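Side-chain contacts in ATP-dependent Clp protease proteolytic subunit (Listeria monocytogenes, PDB 4JCQ), which probably cleaves misfolded and other proteins as the serine-protease subunit, stacked in two heptameric rings, of an ATP-dependent Clp degradation machine: residues H[22-27]-H[39-44]; H[69-74]-H[97-102]. All coordinates share one frame; numbering follows the deposited sequence.

Interactions 1 and 2 follow one another along the chain and together trace the layering of a ClpP subunit. Interaction 1 sets strand 23-27 against helix 32-48; interaction 2 sets helix 64-76 against the turn that follows helix 92-97. Their centres lie about 12 Å apart, and the two helices bring them into touch: Ser39 OG packs 3.7 Å from Met73 CG, and Leu43 CD2 lies 3.8 Å from Met73 CE. From the strand, Ile26 CD1 also reaches Ile70 CG2 at 4.0 Å. Both contacts lie away from the predicted catalytic residues Ser91 and His116, and both border a neighbouring subunit of the heptameric ring.

Interaction 1. Residues H[22-27]-H[39-44]; sequences RTVLIY and SKQLLL
Val24 is where strand 23-27 meets segment 39-44 most fully, touching Gln41 and Leu42. The apolar part is small: Val24 CG2 meets Leu42 CD2 at 4.2 Å, a methyl-to-methyl contact in which Leu42 reaches across with only one branch. The second partner is Gln41, whose chain slants across the valine. Gln41 OE1 lies 3.8 Å from Val24 CG1 and 3.9 Å from Val24 CG2, so the amide oxygen sits over the fork of the two methyls. With Val24 CG1 anti to the backbone N (chi1 176°), CG2 falls beside that nitrogen and can face both helix residues.

The polar part is carried by water. Gln41 is extended beyond CG, which brings its amide to the strand, and OE1 accepts a 2.8 Å hydrogen bond from a water that in turn accepts one from Leu25 N at 2.8 Å. One water thus satisfies a strand N-H and ties it to the helix, while Gln41 NE2 turns back to make a weak hydrogen bond to Asp37 O, one turn earlier.

The axes of the two short segments run nearly antiparallel, at 168°, with a closest approach of 9.4 Å between the axes, as expected when a strand leads into the helix that returns over it. They are the first two elements of the beta-alpha-beta unit formed by strand 23-27, helix 32-48 and strand 53-59. Val24 also packs on Leu45 and exchanges backbone hydrogen bonds with Thr54 and Phe56 of the adjacent parallel strand, while Leu42 touches Ile77 beyond helix 64-76.

Interaction 2. Residues H[69-74]-H[97-102]; sequences TIHDMI and YLAAEK
The chain turns sharply from Tyr97 to Ala100 in a type I beta turn, and its third residue, Ala99, comes against helix 69-74 with a separation of 5.2 Å between the CA atoms of His71 and Ala99. The short Ala99 side chain is consistent with so close an approach. The Ala99 methyl points at the helix and is received by two residues one turn apart. Ala99 CB lies 3.5 Å from His71 O and as near to His71 CD2, meeting the imidazole obliquely; Ile74 takes up its other contacts, with CG2 at 3.7 Å from Ala99 CB.

The imidazole is held in its own plane from two sides. A chi1 of 171°, with CG opposite the backbone N, swings the ring out toward the turn. There NE2 shares a hydrogen bond of 2.8 Å with a water lying at the ring edge, and that water donates to Leu98 O, bridging helix and turn. On the ring's other nitrogen, ND1 donates to Asp72 OD2 at 2.8 Å, reaching the anti side of the carboxylate. These two bonds fix the rotation of the ring against the alanine.

Around this buried contact, Ile74 packs on Val81 and Ala100 on Val83 of strand 81-86, while His71 and Leu98 lean on helix 133-151. Asp72 OD1 accepts a hydrogen bond from Asn110 N of a neighbouring subunit, tying helix 64-76 to that subunit.

Interaction 1. Residues H[22-27]-H[39-44]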
loop_
_atom_site.group_PDB
_atom_site.type_symbol
_atom_site.label_atom_id
_atom_site.label_comp_id
_atom_site.label_asym_id
_atom_site.label_seq_id
_atom_site.Cartn_x
_atom_site.Cartn_y
_atom_site.Cartn_z
ATOM N N ARG H 22 -0.187 17.265 -22.226
ATOM C CA ARG H 22 -1.347 16.574 -22.816
ATOM C C ARG H 22 -0.935 15.247 -23.466
ATOM O O ARG H 22 -1.215 14.990 -24.640
ATOM C CB ARG H 22 -2.138 17.473 -23.792
ATOM C CG ARG H 22 -1.911 18.971 -23.625
ATOM C CD ARG H 22 -3.177 19.822 -23.600
ATOM N NE ARG H 22 -4.331 19.276 -24.319
ATOM C CZ ARG H 22 -5.536 19.106 -23.775
ATOM N NH1 ARG H 22 -6.534 18.614 -24.498
ATOM N NH2 ARG H 22 -5.752 19.436 -22.506
ATOM N N THR H 23 -0.255 14.418 -22.675
ATOM C CA THR H 23 0.249 13.125 -23.121
ATOM C C THR H 23 -0.335 12.004 -22.263
ATOM O O THR H 23 -0.411 12.119 -21.038
ATOM C CB THR H 23 1.793 13.080 -23.079
ATOM O OG1 THR H 23 2.323 14.129 -23.902
ATOM C CG2 THR H 23 2.320 11.751 -23.589
ATOM N N VAL H 24 -0.758 10.930 -22.922
ATOM C CA VAL H 24 -1.284 9.749 -22.245
ATOM C C VAL H 24 -0.453 8.539 -22.662
ATOM O O VAL H 24 -0.178 8.342 -23.850
ATOM C CB VAL H 24 -2.780 9.519 -22.581
ATOM C CG1 VAL H 24 -3.300 8.235 -21.944
ATOM C CG2 VAL H 24 -3.620 10.707 -22.128
ATOM N N LEU H 25 -0.038 7.741 -21.684
ATOM C CA LEU H 25 0.712 6.524 -21.967
ATOM C C LEU H 25 -0.176 5.302 -21.787
ATOM O O LEU H 25 -0.796 5.122 -20.737
ATOM C CB LEU H 25 1.956 6.417 -21.076
ATOM C CG LEU H 25 2.967 7.572 -21.051
ATOM C CD1 LEU H 25 4.163 7.188 -20.194
ATOM C CD2 LEU H 25 3.425 7.974 -22.445
ATOM N N ILE H 26 -0.245 4.481 -22.829
ATOM C CA ILE H 26 -0.958 3.207 -22.774
ATOM C C ILE H 26 0.070 2.091 -22.948
ATOM O O ILE H 26 0.368 1.666 -24.068
ATOM C CB ILE H 26 -2.090 3.128 -23.831
ATOM C CG1 ILE H 26 -3.109 4.256 -23.609
ATOM C CG2 ILE H 26 -2.788 1.773 -23.784
ATOM C CD1 ILE H 26 -4.224 4.316 -24.637
ATOM N N TYR H 27 0.636 1.656 -21.822
ATOM C CA TYR H 27 1.685 0.644 -21.799
ATOM C C TYR H 27 1.178 -0.595 -21.067
ATOM O O TYR H 27 0.632 -0.491 -19.966
ATOM C CB TYR H 27 2.937 1.170 -21.077
ATOM C CG TYR H 27 3.771 2.228 -21.795
ATOM C CD1 TYR H 27 5.113 2.411 -21.461
ATOM C CD2 TYR H 27 3.228 3.047 -22.791
ATOM C CE1 TYR H 27 5.888 3.376 -22.087
ATOM C CE2 TYR H 27 3.998 4.014 -23.428
ATOM C CZ TYR H 27 5.328 4.174 -23.070
ATOM O OH TYR H 27 6.102 5.133 -23.692
ATOM N N SER H 39 -9.575 6.557 -19.556
ATOM C CA SER H 39 -10.817 7.330 -19.653
ATOM C C SER H 39 -10.769 8.588 -18.783
ATOM O O SER H 39 -11.139 9.671 -19.239
ATOM C CB SER H 39 -12.033 6.477 -19.278
ATOM O OG SER H 39 -12.255 5.449 -20.229
ATOM N N LYS H 40 -10.305 8.437 -17.544
ATOM C CA LYS H 40 -10.172 9.563 -16.616
ATOM C C LYS H 40 -9.206 10.628 -17.129
ATOM O O LYS H 40 -9.501 11.822 -17.048
ATOM C CB LYS H 40 -9.745 9.084 -15.225
ATOM C CG LYS H 40 -10.885 8.510 -14.402
ATOM C CD LYS H 40 -10.406 7.984 -13.060
ATOM C CE LYS H 40 -11.556 7.370 -12.277
ATOM N NZ LYS H 40 -11.104 6.808 -10.975
ATOM N N GLN H 41 -8.066 10.191 -17.661
ATOM C CA GLN H 41 -7.062 11.102 -18.212
ATOM C C GLN H 41 -7.591 11.869 -19.421
ATOM O O GLN H 41 -7.394 13.079 -19.523
ATOM C CB GLN H 41 -5.783 10.350 -18.588
ATOM C CG GLN H 41 -4.967 9.859 -17.404
ATOM C CD GLN H 41 -3.729 9.102 -17.834
ATOM O OE1 GLN H 41 -2.831 9.665 -18.457
ATOM N NE2 GLN H 41 -3.676 7.817 -17.503
ATOM N N LEU H 42 -8.269 11.160 -20.324
ATOM C CA LEU H 42 -8.829 11.770 -21.531
ATOM C C LEU H 42 -9.938 12.774 -21.221
ATOM O O LEU H 42 -10.008 13.837 -21.842
ATOM C CB LEU H 42 -9.337 10.700 -22.506
ATOM C CG LEU H 42 -8.309 9.799 -23.203
ATOM C CD1 LEU H 42 -9.013 8.748 -24.049
ATOM C CD2 LEU H 42 -7.331 10.601 -24.053
ATOM N N LEU H 43 -10.795 12.435 -20.258
ATOM C CA LEU H 43 -11.872 13.326 -19.826
ATOM C C LEU H 43 -11.334 14.560 -19.106
ATOM O O LEU H 43 -11.856 15.662 -19.282
ATOM C CB LEU H 43 -12.877 12.581 -18.941
ATOM C CG LEU H 43 -13.799 11.563 -19.625
ATOM C CD1 LEU H 43 -14.428 10.631 -18.600
ATOM C CD2 LEU H 43 -14.871 12.246 -20.465
ATOM N N LEU H 44 -10.287 14.365 -18.306
ATOM C CA LEU H 44 -9.628 15.458 -17.596
ATOM C C LEU H 44 -8.976 16.435 -18.577
ATOM O O LEU H 44 -9.143 17.648 -18.451
ATOM C CB LEU H 44 -8.607 14.902 -16.590
ATOM C CG LEU H 44 -7.857 15.767 -15.563
ATOM C CD1 LEU H 44 -6.516 16.239 -16.107
ATOM C CD2 LEU H 44 -8.681 16.935 -15.030
HETATM O O HOH W 1 -0.291 8.551 -19.037
#

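Interaction 2. Residues H[69-74]-H[97-102]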
loop_
_atom_site.group_PDB
_atom_site.type_symbol
_atom_site.label_atom_id
_atom_site.label_comp_id
_atom_site.label_asym_id
_atom_site.label_seq_id
_atom_site.Cartn_x
_atom_site.Cartn_y
_atom_site.Cartn_z
ATOM N N THR H 69 -13.744 0.342 -25.309
ATOM C CA THR H 69 -13.976 1.552 -24.520
ATOM C C THR H 69 -12.939 2.635 -24.820
ATOM O O THR H 69 -13.301 3.783 -25.081
ATOM C CB THR H 69 -14.037 1.244 -23.004
ATOM O OG1 THR H 69 -15.234 0.514 -22.719
ATOM C CG2 THR H 69 -14.050 2.526 -22.176
ATOM N N ILE H 70 -11.659 2.265 -24.800
ATOM C CA ILE H 70 -10.581 3.221 -25.076
ATOM C C ILE H 70 -10.677 3.761 -26.508
ATOM O O ILE H 70 -10.559 4.969 -26.724
ATOM C CB ILE H 70 -9.183 2.623 -24.796
ATOM C CG1 ILE H 70 -9.059 2.240 -23.316
ATOM C CG2 ILE H 70 -8.089 3.614 -25.172
ATOM C CD1 ILE H 70 -7.906 1.308 -23.004
ATOM N N HIS H 71 -10.903 2.865 -27.467
ATOM C CA HIS H 71 -11.130 3.247 -28.867
ATOM C C HIS H 71 -12.221 4.281 -28.984
ATOM O O HIS H 71 -12.022 5.334 -29.598
ATOM C CB HIS H 71 -11.468 2.014 -29.707
ATOM C CG HIS H 71 -11.932 2.332 -31.115
ATOM N ND1 HIS H 71 -13.190 2.725 -31.393
ATOM C CD2 HIS H 71 -11.258 2.286 -32.334
ATOM C CE1 HIS H 71 -13.314 2.932 -32.717
ATOM N NE2 HIS H 71 -12.131 2.661 -33.293
ATOM N N ASP H 72 -13.376 3.989 -28.390
ATOM C CA ASP H 72 -14.544 4.865 -28.482
ATOM C C ASP H 72 -14.377 6.176 -27.714
ATOM O O ASP H 72 -14.868 7.215 -28.154
ATOM C CB ASP H 72 -15.812 4.130 -28.038
ATOM C CG ASP H 72 -16.319 3.143 -29.080
ATOM O OD1 ASP H 72 -17.353 2.490 -28.825
ATOM O OD2 ASP H 72 -15.691 3.012 -30.154
ATOM N N MET H 73 -13.678 6.130 -26.581
ATOM C CA MET H 73 -13.407 7.341 -25.796
ATOM C C MET H 73 -12.501 8.315 -26.547
ATOM O O MET H 73 -12.682 9.533 -26.456
ATOM C CB MET H 73 -12.808 7.001 -24.425
ATOM C CG MET H 73 -13.806 6.455 -23.408
ATOM S SD MET H 73 -15.216 7.528 -23.038
ATOM C CE MET H 73 -14.405 9.045 -22.551
ATOM N N ILE H 74 -11.534 7.768 -27.284
ATOM C CA ILE H 74 -10.653 8.561 -28.145
ATOM C C ILE H 74 -11.461 9.329 -29.193
ATOM O O ILE H 74 -11.234 10.521 -29.404
ATOM C CB ILE H 74 -9.565 7.680 -28.813
ATOM C CG1 ILE H 74 -8.482 7.305 -27.793
ATOM C CG2 ILE H 74 -8.933 8.387 -30.008
ATOM C CD1 ILE H 74 -7.598 6.149 -28.219
ATOM N N TYR H 97 -5.092 1.935 -31.313
ATOM C CA TYR H 97 -4.233 2.704 -32.213
ATOM C C TYR H 97 -5.011 3.268 -33.403
ATOM O O TYR H 97 -4.836 4.432 -33.778
ATOM C CB TYR H 97 -3.063 1.830 -32.692
ATOM C CG TYR H 97 -2.051 2.551 -33.554
ATOM C CD1 TYR H 97 -0.962 3.210 -32.983
ATOM C CD2 TYR H 97 -2.180 2.570 -34.944
ATOM C CE1 TYR H 97 -0.032 3.874 -33.772
ATOM C CE2 TYR H 97 -1.257 3.230 -35.741
ATOM C CZ TYR H 97 -0.189 3.881 -35.153
ATOM O OH TYR H 97 0.721 4.534 -35.950
ATOM N N LEU H 98 -5.890 2.442 -33.969
ATOM C CA LEU H 98 -6.655 2.806 -35.156
ATOM C C LEU H 98 -7.847 3.733 -34.889
ATOM O O LEU H 98 -8.561 4.102 -35.822
ATOM C CB LEU H 98 -7.107 1.544 -35.907
ATOM C CG LEU H 98 -6.016 0.694 -36.571
ATOM C CD1 LEU H 98 -6.614 -0.578 -37.150
ATOM C CD2 LEU H 98 -5.260 1.467 -37.644
ATOM N N ALA H 99 -8.052 4.112 -33.627
ATOM C CA ALA H 99 -9.094 5.084 -33.269
ATOM C C ALA H 99 -8.773 6.488 -33.785
ATOM O O ALA H 99 -9.676 7.273 -34.070
ATOM C CB ALA H 99 -9.310 5.113 -31.763
ATOM N N ALA H 100 -7.483 6.799 -33.895
ATOM C CA ALA H 100 -7.041 8.086 -34.421
ATOM C C ALA H 100 -7.180 8.117 -35.940
ATOM O O ALA H 100 -7.069 7.077 -36.602
ATOM C CB ALA H 100 -5.602 8.359 -34.012
ATOM N N GLU H 101 -7.428 9.307 -36.484
ATOM C CA GLU H 101 -7.507 9.503 -37.931
ATOM C C GLU H 101 -6.155 9.186 -38.561
ATOM O O GLU H 101 -5.113 9.390 -37.932
ATOM C CB GLU H 101 -7.938 10.936 -38.271
ATOM C CG GLU H 101 -9.303 11.340 -37.723
ATOM C CD GLU H 101 -10.447 10.506 -38.278
ATOM O OE1 GLU H 101 -11.320 10.095 -37.483
ATOM O OE2 GLU H 101 -10.480 10.258 -39.502
ATOM N N LYS H 102 -6.180 8.692 -39.798
ATOM C CA LYS H 102 -4.977 8.189 -40.468
ATOM C C LYS H 102 -3.782 9.142 -40.407
ATOM O O LYS H 102 -2.678 8.722 -40.065
ATOM C CB LYS H 102 -5.273 7.793 -41.919
ATOM C CG LYS H 102 -4.209 6.892 -42.528
ATOM C CD LYS H 102 -4.644 6.332 -43.872
ATOM C CE LYS H 102 -3.734 5.194 -44.313
ATOM N NZ LYS H 102 -2.330 5.638 -44.545
HETATM O O HOH W 2 -11.306 3.361 -35.829
#